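Local structure of carbamate kinase (Mycoplasma penetrans, 4AXS) at residues A[245-250]-A[307-312]; A[134-139]-A[187-192]; A[257-262]-A[283-288]. The protein probably acts as a carbamate kinase of the amino acid kinase family, making ATP from carbamoyl phosphate and ADP in the arginine deiminase pathway. All blocks are in the same frame, centred on the assembly; numbering follows the deposited sequence.

How the contacts relate
Contacts 1 and 2 are buried strand pairs. Contact 3 is a partly buried packing of a loop on a short strand, farther from the centre of the chain. Contact 1 is parallel, inside the five-stranded sheet. Contact 2 is antiparallel, at the margin of the four-stranded sheet as counted within this chain, and carries a beta bulge. Their centres are about 22 Å apart. Contact 3 is nested between the strands of contact 1 and touches it where Ile312 packs on Val257. Helix 232-242 packs on contacts 1 and 2, helix 292-302 on contacts 1 and 3. Backbone hydrogen bonds and aliphatic packing hold contacts 1 and 2. In contact 3 a glutamine amide supplies both hydrogen bonds.

Contact 1 (A[245-250]-A[307-312]); sequences ADIFVV and NRSAII
Ile311 lies alongside Val249 and Ile247 on one face of a parallel strand pair. Its CB meets Val249 CG2 at 4.1 Å. Its CD1 reaches back to Ile247 CG2 at 4.0 Å. In Ile311, CG1 is anti to the carbonyl carbon (chi1 -60°), and the chain then runs extended to CD1, which carries the methyl to Ile247. On the other face, Phe248 CB is near Ala310 CB, and Val250 CB packs on Ile312 CG1 at 4.2 Å. The Phe248 ring leads away from 307-312 towards Leu236 and Ala237 of helix 232-242. One face of this ring carries Val250 CG2 near its rim.

The backbones run in the same direction, with strand axes 15° apart. Phe248 N donates to Ser309 O, and Ile311 N donates to Phe248 O at 2.9 Å. Val250 N then donates to Ile311 O at 2.7 Å. The bond from Ser309 N to Asp246 O is weak. At this end Asp246 and Arg308 do not pair with each other. Asp246 OD2 accepts from Arg26 N, and Arg308 NH1 donates to Phe301 O.

Strand 27-31 bonds to the far edge of 247-251, and 328-330 runs antiparallel beside 309-313. Helices 232-242 and 292-302 cover the face of Phe248, Ala310 and Ile312. This is the interior of an alpha/beta sheet with helices packed against it, as expected for the amino acid kinase fold.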
ATOM      1  N   ALA A 245     -21.285  -9.308   1.008  1.00 66.46           N
ATOM      2  CA  ALA A 245     -22.051  -8.428   0.125  1.00 61.94           C
ATOM      3  C   ALA A 245     -23.091  -9.240  -0.604  1.00 58.05           C
ATOM      4  O   ALA A 245     -23.149 -10.459  -0.471  1.00 57.05           O
ATOM      5  CB  ALA A 245     -21.142  -7.743  -0.883  1.00 59.43           C
ATOM      6  N   ASP A 246     -23.903  -8.549  -1.391  1.00 64.05           N
ATOM      7  CA  ASP A 246     -24.942  -9.195  -2.176  1.00 64.04           C
ATOM      8  C   ASP A 246     -24.368  -9.555  -3.534  1.00 61.12           C
ATOM      9  O   ASP A 246     -24.356 -10.715  -3.929  1.00 62.82           O
ATOM     10  CB  ASP A 246     -26.116  -8.238  -2.356  1.00 60.73           C
ATOM     11  CG  ASP A 246     -26.472  -7.522  -1.078  1.00 63.02           C
ATOM     12  OD1 ASP A 246     -26.548  -8.206  -0.028  1.00 62.28           O
ATOM     13  OD2 ASP A 246     -26.650  -6.278  -1.127  1.00 63.20           O
ATOM     14  N   ILE A 247     -23.876  -8.539  -4.231  1.00 58.03           N
ATOM     15  CA  ILE A 247     -23.361  -8.700  -5.579  1.00 55.03           C
ATOM     16  C   ILE A 247     -21.822  -8.732  -5.622  1.00 54.24           C
ATOM     17  O   ILE A 247     -21.140  -8.059  -4.845  1.00 45.75           O
ATOM     18  CB  ILE A 247     -23.885  -7.575  -6.516  1.00 52.06           C
ATOM     19  CG1 ILE A 247     -25.415  -7.504  -6.487  1.00 54.62           C
ATOM     20  CG2 ILE A 247     -23.389  -7.776  -7.930  1.00 52.43           C
ATOM     21  CD1 ILE A 247     -25.987  -6.517  -5.484  1.00 51.12           C
ATOM     22  N   PHE A 248     -21.311  -9.543  -6.544  1.00 52.55           N
ATOM     23  CA  PHE A 248     -19.908  -9.620  -6.886  1.00 45.03           C
ATOM     24  C   PHE A 248     -19.796  -9.355  -8.384  1.00 48.25           C
ATOM     25  O   PHE A 248     -20.161 -10.205  -9.185  1.00 51.28           O
ATOM     26  CB  PHE A 248     -19.369 -11.012  -6.540  1.00 41.57           C
ATOM     27  CG  PHE A 248     -17.926 -11.230  -6.932  1.00 46.23           C
ATOM     28  CD1 PHE A 248     -17.029 -10.166  -6.993  1.00 46.71           C
ATOM     29  CD2 PHE A 248     -17.456 -12.508  -7.218  1.00 46.04           C
ATOM     30  CE1 PHE A 248     -15.691 -10.371  -7.351  1.00 43.53           C
ATOM     31  CE2 PHE A 248     -16.120 -12.722  -7.577  1.00 43.65           C
ATOM     32  CZ  PHE A 248     -15.236 -11.651  -7.642  1.00 39.69           C
ATOM     33  N   VAL A 249     -19.317  -8.174  -8.770  1.00 47.15           N
ATOM     34  CA  VAL A 249     -19.169  -7.852 -10.188  1.00 43.50           C
ATOM     35  C   VAL A 249     -17.740  -8.014 -10.671  1.00 43.58           C
ATOM     36  O   VAL A 249     -16.816  -7.421 -10.117  1.00 46.70           O
ATOM     37  CB  VAL A 249     -19.568  -6.406 -10.506  1.00 46.93           C
ATOM     38  CG1 VAL A 249     -19.288  -6.099 -11.981  1.00 41.34           C
ATOM     39  CG2 VAL A 249     -21.020  -6.148 -10.143  1.00 47.09           C
ATOM     40  N   VAL A 250     -17.578  -8.798 -11.726  1.00 39.42           N
ATOM     41  CA  VAL A 250     -16.282  -9.048 -12.331  1.00 43.14           C
ATOM     42  C   VAL A 250     -16.182  -8.301 -13.658  1.00 47.79           C
ATOM     43  O   VAL A 250     -16.870  -8.656 -14.628  1.00 43.76           O
ATOM     44  CB  VAL A 250     -16.092 -10.557 -12.580  1.00 46.87           C
ATOM     45  CG1 VAL A 250     -14.830 -10.825 -13.392  1.00 44.74           C
ATOM     46  CG2 VAL A 250     -16.089 -11.324 -11.247  1.00 37.20           C
ATOM     47  N   ASN A 307     -29.635 -15.426  -1.879  1.00 70.21           N
ATOM     48  CA  ASN A 307     -29.701 -13.975  -1.701  1.00 73.61           C
ATOM     49  C   ASN A 307     -28.592 -13.152  -2.395  1.00 72.90           C
ATOM     50  O   ASN A 307     -28.412 -11.968  -2.092  1.00 67.46           O
ATOM     51  CB  ASN A 307     -29.781 -13.622  -0.203  1.00 77.81           C
ATOM     52  CG  ASN A 307     -28.782 -14.405   0.660  1.00 75.77           C
ATOM     53  OD1 ASN A 307     -28.117 -13.827   1.520  1.00 76.15           O
ATOM     54  ND2 ASN A 307     -28.690 -15.718   0.446  1.00 70.77           N
ATOM     55  N   ARG A 308     -27.862 -13.772  -3.323  1.00 67.03           N
ATOM     56  CA  ARG A 308     -26.693 -13.125  -3.927  1.00 67.98           C
ATOM     57  C   ARG A 308     -26.440 -13.554  -5.366  1.00 63.33           C
ATOM     58  O   ARG A 308     -26.674 -14.707  -5.733  1.00 67.55           O
ATOM     59  CB  ARG A 308     -25.428 -13.375  -3.084  1.00 64.28           C
ATOM     60  CG  ARG A 308     -25.115 -14.850  -2.830  1.00 60.20           C
ATOM     61  CD  ARG A 308     -23.742 -15.047  -2.174  1.00 61.78           C
ATOM     62  NE  ARG A 308     -23.594 -14.295  -0.927  1.00 64.48           N
ATOM     63  CZ  ARG A 308     -22.607 -14.469  -0.048  1.00 62.89           C
ATOM     64  NH1 ARG A 308     -21.663 -15.384  -0.258  1.00 54.61           N
ATOM     65  NH2 ARG A 308     -22.571 -13.731   1.055  1.00 60.04           N
ATOM     66  N   SER A 309     -25.950 -12.620  -6.175  1.00 55.98           N
ATOM     67  CA  SER A 309     -25.629 -12.906  -7.567  1.00 56.04           C
ATOM     68  C   SER A 309     -24.194 -12.510  -7.901  1.00 54.80           C
ATOM     69  O   SER A 309     -23.481 -11.946  -7.068  1.00 55.56           O
ATOM     70  CB  SER A 309     -26.616 -12.206  -8.509  1.00 53.36           C
ATOM     71  OG  SER A 309     -26.865 -10.868  -8.101  1.00 57.64           O
ATOM     72  N   ALA A 310     -23.766 -12.824  -9.119  1.00 53.27           N
ATOM     73  CA  ALA A 310     -22.445 -12.423  -9.590  1.00 50.76           C
ATOM     74  C   ALA A 310     -22.586 -11.956 -11.019  1.00 51.52           C
ATOM     75  O   ALA A 310     -23.215 -12.626 -11.848  1.00 55.12           O
ATOM     76  CB  ALA A 310     -21.445 -13.575  -9.486  1.00 46.82           C
ATOM     77  N   ILE A 311     -22.022 -10.798 -11.319  1.00 47.65           N
ATOM     78  CA  ILE A 311     -22.207 -10.253 -12.646  1.00 49.79           C
ATOM     79  C   ILE A 311     -20.890 -10.168 -13.373  1.00 46.65           C
ATOM     80  O   ILE A 311     -19.945  -9.591 -12.865  1.00 46.33           O
ATOM     81  CB  ILE A 311     -22.859  -8.868 -12.599  1.00 51.04           C
ATOM     82  CG1 ILE A 311     -24.234  -8.958 -11.931  1.00 46.80           C
ATOM     83  CG2 ILE A 311     -22.988  -8.298 -14.010  1.00 49.46           C
ATOM     84  CD1 ILE A 311     -24.859  -7.616 -11.616  1.00 48.53           C
ATOM     85  N   ILE A 312     -20.837 -10.765 -14.558  1.00 45.05           N
ATOM     86  CA  ILE A 312     -19.670 -10.667 -15.417  1.00 44.89           C
ATOM     87  C   ILE A 312     -19.972  -9.785 -16.617  1.00 45.59           C
ATOM     88  O   ILE A 312     -20.411 -10.269 -17.649  1.00 52.33           O
ATOM     89  CB  ILE A 312     -19.208 -12.047 -15.916  1.00 42.98           C
ATOM     90  CG1 ILE A 312     -18.801 -12.937 -14.743  1.00 45.17           C
ATOM     91  CG2 ILE A 312     -18.045 -11.908 -16.869  1.00 42.02           C
ATOM     92  CD1 ILE A 312     -18.020 -14.164 -15.177  1.00 39.85           C
TER

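Contact 2 (A[134-139]-A[187-192]); sequences QTIVDA and PVDFIG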
ATOM      1  N   GLN A 134      -2.157  -8.966   2.216  1.00 37.29           N
ATOM      2  CA  GLN A 134      -1.503 -10.271   2.220  1.00 38.95           C
ATOM      3  C   GLN A 134      -2.561 -11.372   2.279  1.00 44.74           C
ATOM      4  O   GLN A 134      -3.417 -11.397   3.175  1.00 44.40           O
ATOM      5  CB  GLN A 134      -0.489 -10.398   3.366  1.00 39.24           C
ATOM      6  CG  GLN A 134       0.913  -9.901   2.997  1.00 42.33           C
ATOM      7  CD  GLN A 134       1.945 -10.075   4.120  1.00 47.10           C
ATOM      8  OE1 GLN A 134       2.080  -9.221   4.989  1.00 43.81           O
ATOM      9  NE2 GLN A 134       2.678 -11.180   4.091  1.00 49.16           N
ATOM     10  N   THR A 135      -2.516 -12.261   1.291  1.00 41.82           N
ATOM     11  CA  THR A 135      -3.498 -13.313   1.184  1.00 40.45           C
ATOM     12  C   THR A 135      -2.938 -14.610   1.720  1.00 40.63           C
ATOM     13  O   THR A 135      -1.894 -15.084   1.278  1.00 40.29           O
ATOM     14  CB  THR A 135      -3.989 -13.516  -0.268  1.00 43.37           C
ATOM     15  OG1 THR A 135      -4.726 -12.366  -0.694  1.00 36.61           O
ATOM     16  CG2 THR A 135      -4.891 -14.772  -0.372  1.00 39.60           C
ATOM     17  N   ILE A 136      -3.655 -15.167   2.688  1.00 43.31           N
ATOM     18  CA  ILE A 136      -3.320 -16.447   3.275  1.00 43.82           C
ATOM     19  C   ILE A 136      -3.654 -17.584   2.323  1.00 46.99           C
ATOM     20  O   ILE A 136      -4.770 -17.695   1.805  1.00 47.97           O
ATOM     21  CB  ILE A 136      -4.073 -16.663   4.593  1.00 49.55           C
ATOM     22  CG1 ILE A 136      -4.033 -15.393   5.452  1.00 47.04           C
ATOM     23  CG2 ILE A 136      -3.490 -17.841   5.346  1.00 47.00           C
ATOM     24  CD1 ILE A 136      -2.671 -15.103   6.043  1.00 51.63           C
ATOM     25  N   VAL A 137      -2.659 -18.417   2.069  1.00 50.56           N
ATOM     26  CA  VAL A 137      -2.886 -19.654   1.349  1.00 50.27           C
ATOM     27  C   VAL A 137      -2.275 -20.765   2.181  1.00 55.36           C
ATOM     28  O   VAL A 137      -1.381 -20.521   3.008  1.00 55.66           O
ATOM     29  CB  VAL A 137      -2.262 -19.630  -0.051  1.00 47.17           C
ATOM     30  CG1 VAL A 137      -2.880 -18.512  -0.873  1.00 48.17           C
ATOM     31  CG2 VAL A 137      -0.758 -19.453   0.046  1.00 49.82           C
ATOM     32  N   ASP A 138      -2.788 -21.972   1.988  1.00 49.68           N
ATOM     33  CA  ASP A 138      -2.245 -23.164   2.608  1.00 53.19           C
ATOM     34  C   ASP A 138      -0.984 -23.563   1.839  1.00 58.12           C
ATOM     35  O   ASP A 138      -0.942 -23.461   0.607  1.00 57.37           O
ATOM     36  CB  ASP A 138      -3.313 -24.268   2.593  1.00 60.55           C
ATOM     37  CG  ASP A 138      -2.728 -25.660   2.524  1.00 62.85           C
ATOM     38  OD1 ASP A 138      -2.429 -26.240   3.593  1.00 60.89           O
ATOM     39  OD2 ASP A 138      -2.587 -26.180   1.394  1.00 63.35           O
ATOM     40  N   ALA A 139       0.047 -23.988   2.568  1.00 58.06           N
ATOM     41  CA  ALA A 139       1.351 -24.287   1.968  1.00 55.44           C
ATOM     42  C   ALA A 139       1.373 -25.630   1.257  1.00 59.23           C
ATOM     43  O   ALA A 139       2.271 -25.907   0.458  1.00 59.14           O
ATOM     44  CB  ALA A 139       2.442 -24.235   3.020  1.00 56.71           C
ATOM     45  N   PRO A 187      -6.967 -18.856  -2.085  1.00 40.77           N
ATOM     46  CA  PRO A 187      -7.041 -17.866  -1.013  1.00 44.84           C
ATOM     47  C   PRO A 187      -7.969 -18.251   0.140  1.00 52.74           C
ATOM     48  O   PRO A 187      -9.183 -18.244  -0.045  1.00 53.86           O
ATOM     49  CB  PRO A 187      -7.612 -16.634  -1.723  1.00 40.66           C
ATOM     50  CG  PRO A 187      -7.483 -16.915  -3.176  1.00 42.51           C
ATOM     51  CD  PRO A 187      -7.631 -18.378  -3.302  1.00 43.80           C
ATOM     52  N   VAL A 188      -7.409 -18.526   1.320  1.00 52.57           N
ATOM     53  CA  VAL A 188      -8.204 -18.907   2.489  1.00 50.47           C
ATOM     54  C   VAL A 188      -8.579 -17.737   3.414  1.00 50.21           C
ATOM     55  O   VAL A 188      -9.667 -17.725   3.994  1.00 54.06           O
ATOM     56  CB  VAL A 188      -7.534 -20.042   3.266  1.00 49.35           C
ATOM     57  CG1 VAL A 188      -7.104 -21.125   2.289  1.00 50.93           C
ATOM     58  CG2 VAL A 188      -6.342 -19.529   4.018  1.00 49.53           C
ATOM     59  N   ASP A 189      -7.684 -16.766   3.562  1.00 48.95           N
ATOM     60  CA  ASP A 189      -8.079 -15.462   4.108  1.00 52.23           C
ATOM     61  C   ASP A 189      -7.006 -14.383   4.023  1.00 47.57           C
ATOM     62  O   ASP A 189      -6.137 -14.429   3.163  1.00 43.15           O
ATOM     63  CB  ASP A 189      -8.661 -15.541   5.529  1.00 52.97           C
ATOM     64  CG  ASP A 189      -7.648 -15.955   6.552  1.00 54.78           C
ATOM     65  OD1 ASP A 189      -6.908 -16.919   6.270  1.00 56.26           O
ATOM     66  OD2 ASP A 189      -7.603 -15.327   7.637  1.00 51.13           O
ATOM     67  N   PHE A 190      -7.097 -13.395   4.905  1.00 46.79           N
ATOM     68  CA  PHE A 190      -6.349 -12.164   4.705  1.00 48.67           C
ATOM     69  C   PHE A 190      -5.990 -11.504   6.015  1.00 47.49           C
ATOM     70  O   PHE A 190      -6.772 -11.518   6.954  1.00 47.86           O
ATOM     71  CB  PHE A 190      -7.162 -11.209   3.818  1.00 49.12           C
ATOM     72  CG  PHE A 190      -7.852 -11.897   2.664  1.00 41.07           C
ATOM     73  CD1 PHE A 190      -7.154 -12.189   1.496  1.00 44.47           C
ATOM     74  CD2 PHE A 190      -9.193 -12.270   2.750  1.00 47.22           C
ATOM     75  CE1 PHE A 190      -7.783 -12.825   0.424  1.00 46.25           C
ATOM     76  CE2 PHE A 190      -9.835 -12.918   1.669  1.00 45.18           C
ATOM     77  CZ  PHE A 190      -9.122 -13.195   0.517  1.00 37.76           C
ATOM     78  N   ILE A 191      -4.800 -10.917   6.068  1.00 51.39           N
ATOM     79  CA  ILE A 191      -4.257 -10.425   7.327  1.00 46.94           C
ATOM     80  C   ILE A 191      -5.177  -9.527   8.169  1.00 50.73           C
ATOM     81  O   ILE A 191      -5.191  -9.634   9.397  1.00 56.33           O
ATOM     82  CB  ILE A 191      -2.868  -9.785   7.145  1.00 52.84           C
ATOM     83  CG1 ILE A 191      -1.820 -10.886   6.953  1.00 54.76           C
ATOM     84  CG2 ILE A 191      -2.498  -8.923   8.354  1.00 41.48           C
ATOM     85  CD1 ILE A 191      -0.443 -10.532   7.512  1.00 45.30           C
ATOM     86  N   GLY A 192      -5.950  -8.654   7.540  1.00 49.08           N
ATOM     87  CA  GLY A 192      -6.779  -7.754   8.328  1.00 47.25           C
ATOM     88  C   GLY A 192      -8.270  -7.819   8.069  1.00 53.41           C
ATOM     89  O   GLY A 192      -8.990  -6.874   8.409  1.00 49.50           O
TER
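This is an antiparallel strand pairing with a classic beta bulge, at one margin of the four-stranded sheet. Strand 187-190 is outermost within the chain, and 134-137 is next to it. Val188 and Asp189 form the bulge, both facing the single residue Ile136. Ile136 N donates to Asp189 O at 2.6 Å, from above the carbonyl plane. Ile136 O accepts from Val188 N at 2.8 Å. A third bond runs from Ile191 N to Gln134 O. The short strand axes are 137° apart, well away from strictly antiparallel.

Both bulge residues touch the Ile136 side chain, Val188 at CG2 and Asp189 at CB and CG1. Ile136 CG2 meets Val188 CG2 at 3.6 Å, the two side chains crossing at about a right angle. Asp189 lies alongside it instead, with OD1 3.3 Å from Ile136 CB. Asp189 CG sits between its own backbone N and carbonyl carbon (chi1 67°), which turns the carboxylate along the isoleucine. On the other face, Thr135 OG1 lies in the plane of the Phe190 ring, at its CD1-CE1 edge, 3.3 Å from CD1. This hydroxyl is hydrogen-bonded to Gly212 O. Thr135 CG2 reaches Pro187 CB at 3.6 Å. Gln134 runs beside Ile191, with OE1 3.8 Å from Ile191 CD1. Its NE2 donates to Thr216 OG1 and also bonds Thr113 OG1 of the second subunit.

Gly192 is the N-cap of helix 193-201, which follows directly. Strand 214-218 bonds to the other edge of 134-137. Helix 232-242 packs on Pro187 and Phe190, while Tyr223 of strand 223-225 touches Ile136 and Ile191.

Contact 3 (A[257-262]-A[283-288]); sequences VYVDFN and QDQFAK
Gln285 CG lies on the backbone N side, away from the carbonyl carbon (chi1 -78°), and the chain bends at chi2 (-56°). This bend brings its amide to the backbone of Asp260. Gln285 comes right after Asp284, the C-prime residue of the Schellman motif that ends helix 274-282, and its N bonds Phe280 O within that motif. The loop leaving the helix thus packs against the end of the small antiparallel pair 258-259 and 267-268.

Val259 crosses the Gln285 chain at about a right angle, with CG1 3.7 Å from Gln285 CG. Phe286 swings its ring towards the strand, and CE1 meets Val257 CG2 at 3.4 Å. Tyr258 O lies at the edge of this ring, near its plane. Gln285 CB lies over the centre of one ring face. Leu277 and Phe280 of helix 274-282 and Ile295 of helix 292-302 also touch the ring.

The amide acts as both acceptor and donor, which fixes its rotation. Gln285 OE1 accepts from Asp260 N at 2.7 Å in a nearly straight bond. Gln285 NE2 donates to Asp260 OD1 at 3.2 Å, approaching from above the carboxylate plane, with the two planes 85° apart.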
ATOM      1  N   VAL A 257     -20.828 -13.637 -21.364  1.00 48.69           N
ATOM      2  CA  VAL A 257     -20.020 -14.828 -21.569  1.00 51.21           C
ATOM      3  C   VAL A 257     -20.785 -15.746 -22.519  1.00 45.78           C
ATOM      4  O   VAL A 257     -21.963 -16.022 -22.323  1.00 47.21           O
ATOM      5  CB  VAL A 257     -19.623 -15.549 -20.252  1.00 49.26           C
ATOM      6  CG1 VAL A 257     -20.248 -14.856 -19.038  1.00 44.50           C
ATOM      7  CG2 VAL A 257     -19.958 -17.064 -20.316  1.00 39.70           C
ATOM      8  N   TYR A 258     -20.113 -16.187 -23.571  1.00 49.84           N
ATOM      9  CA  TYR A 258     -20.756 -17.012 -24.579  1.00 54.09           C
ATOM     10  C   TYR A 258     -20.450 -18.495 -24.386  1.00 51.35           C
ATOM     11  O   TYR A 258     -19.455 -18.865 -23.760  1.00 47.24           O
ATOM     12  CB  TYR A 258     -20.366 -16.540 -25.982  1.00 49.25           C
ATOM     13  CG  TYR A 258     -21.022 -15.230 -26.375  1.00 57.47           C
ATOM     14  CD1 TYR A 258     -20.547 -14.019 -25.894  1.00 55.72           C
ATOM     15  CD2 TYR A 258     -22.129 -15.206 -27.221  1.00 61.25           C
ATOM     16  CE1 TYR A 258     -21.146 -12.822 -26.244  1.00 53.69           C
ATOM     17  CE2 TYR A 258     -22.734 -14.009 -27.580  1.00 56.79           C
ATOM     18  CZ  TYR A 258     -22.236 -12.820 -27.084  1.00 61.65           C
ATOM     19  OH  TYR A 258     -22.832 -11.621 -27.431  1.00 64.44           O
ATOM     20  N   VAL A 259     -21.340 -19.339 -24.895  1.00 51.05           N
ATOM     21  CA  VAL A 259     -21.043 -20.760 -25.018  1.00 53.40           C
ATOM     22  C   VAL A 259     -21.071 -21.140 -26.503  1.00 51.14           C
ATOM     23  O   VAL A 259     -21.766 -20.509 -27.296  1.00 51.14           O
ATOM     24  CB  VAL A 259     -21.979 -21.652 -24.141  1.00 52.07           C
ATOM     25  CG1 VAL A 259     -21.587 -21.539 -22.658  1.00 46.71           C
ATOM     26  CG2 VAL A 259     -23.455 -21.289 -24.350  1.00 41.91           C
ATOM     27  N   ASP A 260     -20.276 -22.136 -26.878  1.00 55.12           N
ATOM     28  CA  ASP A 260     -20.211 -22.585 -28.265  1.00 59.43           C
ATOM     29  C   ASP A 260     -19.791 -21.472 -29.206  1.00 58.89           C
ATOM     30  O   ASP A 260     -20.297 -21.389 -30.321  1.00 60.47           O
ATOM     31  CB  ASP A 260     -21.575 -23.119 -28.723  1.00 55.69           C
ATOM     32  CG  ASP A 260     -21.936 -24.449 -28.084  1.00 58.57           C
ATOM     33  OD1 ASP A 260     -21.046 -25.319 -27.946  1.00 54.71           O
ATOM     34  OD2 ASP A 260     -23.122 -24.617 -27.722  1.00 60.56           O
ATOM     35  N   PHE A 261     -18.876 -20.613 -28.777  1.00 56.75           N
ATOM     36  CA  PHE A 261     -18.505 -19.486 -29.626  1.00 61.86           C
ATOM     37  C   PHE A 261     -18.094 -19.945 -31.035  1.00 68.65           C
ATOM     38  O   PHE A 261     -17.638 -21.080 -31.230  1.00 66.70           O
ATOM     39  CB  PHE A 261     -17.422 -18.619 -28.983  1.00 59.25           C
ATOM     40  CG  PHE A 261     -17.460 -17.177 -29.433  1.00 69.74           C
ATOM     41  CD1 PHE A 261     -18.329 -16.270 -28.830  1.00 67.00           C
ATOM     42  CD2 PHE A 261     -16.638 -16.725 -30.460  1.00 66.63           C
ATOM     43  CE1 PHE A 261     -18.378 -14.943 -29.240  1.00 62.00           C
ATOM     44  CE2 PHE A 261     -16.683 -15.398 -30.867  1.00 63.30           C
ATOM     45  CZ  PHE A 261     -17.559 -14.511 -30.257  1.00 61.80           C
ATOM     46  N   ASN A 262     -18.278 -19.062 -32.015  1.00 63.82           N
ATOM     47  CA  ASN A 262     -18.015 -19.401 -33.404  1.00 59.56           C
ATOM     48  C   ASN A 262     -18.461 -20.817 -33.727  1.00 67.51           C
ATOM     49  O   ASN A 262     -17.722 -21.597 -34.330  1.00 70.93           O
ATOM     50  CB  ASN A 262     -16.545 -19.187 -33.754  1.00 62.23           C
ATOM     51  CG  ASN A 262     -16.227 -17.728 -34.019  1.00 66.28           C
ATOM     52  OD1 ASN A 262     -16.807 -16.829 -33.407  1.00 67.57           O
ATOM     53  ND2 ASN A 262     -15.316 -17.483 -34.949  1.00 61.06           N
ATOM     54  N   GLN A 283     -17.569 -29.358 -20.718  1.00 47.05           N
ATOM     55  CA  GLN A 283     -17.336 -29.394 -22.155  1.00 49.66           C
ATOM     56  C   GLN A 283     -16.425 -28.279 -22.592  1.00 51.64           C
ATOM     57  O   GLN A 283     -16.431 -27.901 -23.762  1.00 50.25           O
ATOM     58  CB  GLN A 283     -18.644 -29.354 -22.941  1.00 53.29           C
ATOM     59  CG  GLN A 283     -19.429 -28.063 -22.795  1.00 56.78           C
ATOM     60  CD  GLN A 283     -20.920 -28.300 -22.952  1.00 51.04           C
ATOM     61  OE1 GLN A 283     -21.390 -29.415 -22.772  1.00 53.58           O
ATOM     62  NE2 GLN A 283     -21.664 -27.256 -23.280  1.00 50.95           N
ATOM     63  N   ASP A 284     -15.639 -27.765 -21.646  1.00 50.19           N
ATOM     64  CA  ASP A 284     -14.596 -26.802 -21.949  1.00 48.14           C
ATOM     65  C   ASP A 284     -15.128 -25.572 -22.668  1.00 46.26           C
ATOM     66  O   ASP A 284     -14.505 -25.060 -23.598  1.00 42.54           O
ATOM     67  CB  ASP A 284     -13.500 -27.464 -22.783  1.00 52.50           C
ATOM     68  CG  ASP A 284     -12.553 -28.291 -21.940  1.00 63.24           C
ATOM     69  OD1 ASP A 284     -11.664 -27.698 -21.273  1.00 62.06           O
ATOM     70  OD2 ASP A 284     -12.694 -29.533 -21.950  1.00 63.66           O
ATOM     71  N   GLN A 285     -16.285 -25.098 -22.227  1.00 43.67           N
ATOM     72  CA  GLN A 285     -16.858 -23.903 -22.813  1.00 43.72           C
ATOM     73  C   GLN A 285     -15.961 -22.675 -22.657  1.00 53.54           C
ATOM     74  O   GLN A 285     -16.078 -21.734 -23.440  1.00 57.35           O
ATOM     75  CB  GLN A 285     -18.236 -23.617 -22.223  1.00 44.99           C
ATOM     76  CG  GLN A 285     -19.341 -24.493 -22.803  1.00 52.70           C
ATOM     77  CD  GLN A 285     -19.440 -24.409 -24.326  1.00 52.66           C
ATOM     78  OE1 GLN A 285     -18.917 -23.484 -24.948  1.00 50.92           O
ATOM     79  NE2 GLN A 285     -20.124 -25.378 -24.927  1.00 54.66           N
ATOM     80  N   PHE A 286     -15.053 -22.691 -21.677  1.00 52.69           N
ATOM     81  CA  PHE A 286     -14.388 -21.457 -21.251  1.00 51.30           C
ATOM     82  C   PHE A 286     -12.854 -21.425 -21.319  1.00 53.40           C
ATOM     83  O   PHE A 286     -12.160 -22.379 -20.961  1.00 50.16           O
ATOM     84  CB  PHE A 286     -14.854 -21.073 -19.845  1.00 47.60           C
ATOM     85  CG  PHE A 286     -16.341 -21.020 -19.700  1.00 40.97           C
ATOM     86  CD1 PHE A 286     -17.092 -20.219 -20.522  1.00 39.22           C
ATOM     87  CD2 PHE A 286     -16.985 -21.762 -18.728  1.00 46.07           C
ATOM     88  CE1 PHE A 286     -18.466 -20.157 -20.392  1.00 42.96           C
ATOM     89  CE2 PHE A 286     -18.365 -21.712 -18.591  1.00 45.31           C
ATOM     90  CZ  PHE A 286     -19.104 -20.908 -19.425  1.00 44.01           C
ATOM     91  N   ALA A 287     -12.334 -20.289 -21.766  1.00 57.97           N
ATOM     92  CA  ALA A 287     -10.899 -20.103 -21.847  1.00 59.82           C
ATOM     93  C   ALA A 287     -10.261 -20.316 -20.470  1.00 61.15           C
ATOM     94  O   ALA A 287     -10.532 -19.591 -19.513  1.00 53.04           O
ATOM     95  CB  ALA A 287     -10.571 -18.724 -22.402  1.00 60.31           C
ATOM     96  N   LYS A 288      -9.444 -21.357 -20.384  1.00 63.73           N
ATOM     97  CA  LYS A 288      -8.685 -21.666 -19.186  1.00 54.42           C
ATOM     98  C   LYS A 288      -7.778 -20.479 -18.842  1.00 65.29           C
ATOM     99  O   LYS A 288      -6.753 -20.258 -19.496  1.00 67.79           O
ATOM    100  CB  LYS A 288      -7.865 -22.930 -19.445  1.00 54.80           C
ATOM    101  CG  LYS A 288      -7.693 -23.215 -20.947  1.00 61.82           C
ATOM    102  CD  LYS A 288      -6.524 -24.139 -21.220  1.00 64.10           C
ATOM    103  CE  LYS A 288      -5.869 -23.818 -22.556  1.00 68.23           C
ATOM    104  NZ  LYS A 288      -4.522 -24.461 -22.668  1.00 69.13           N
TER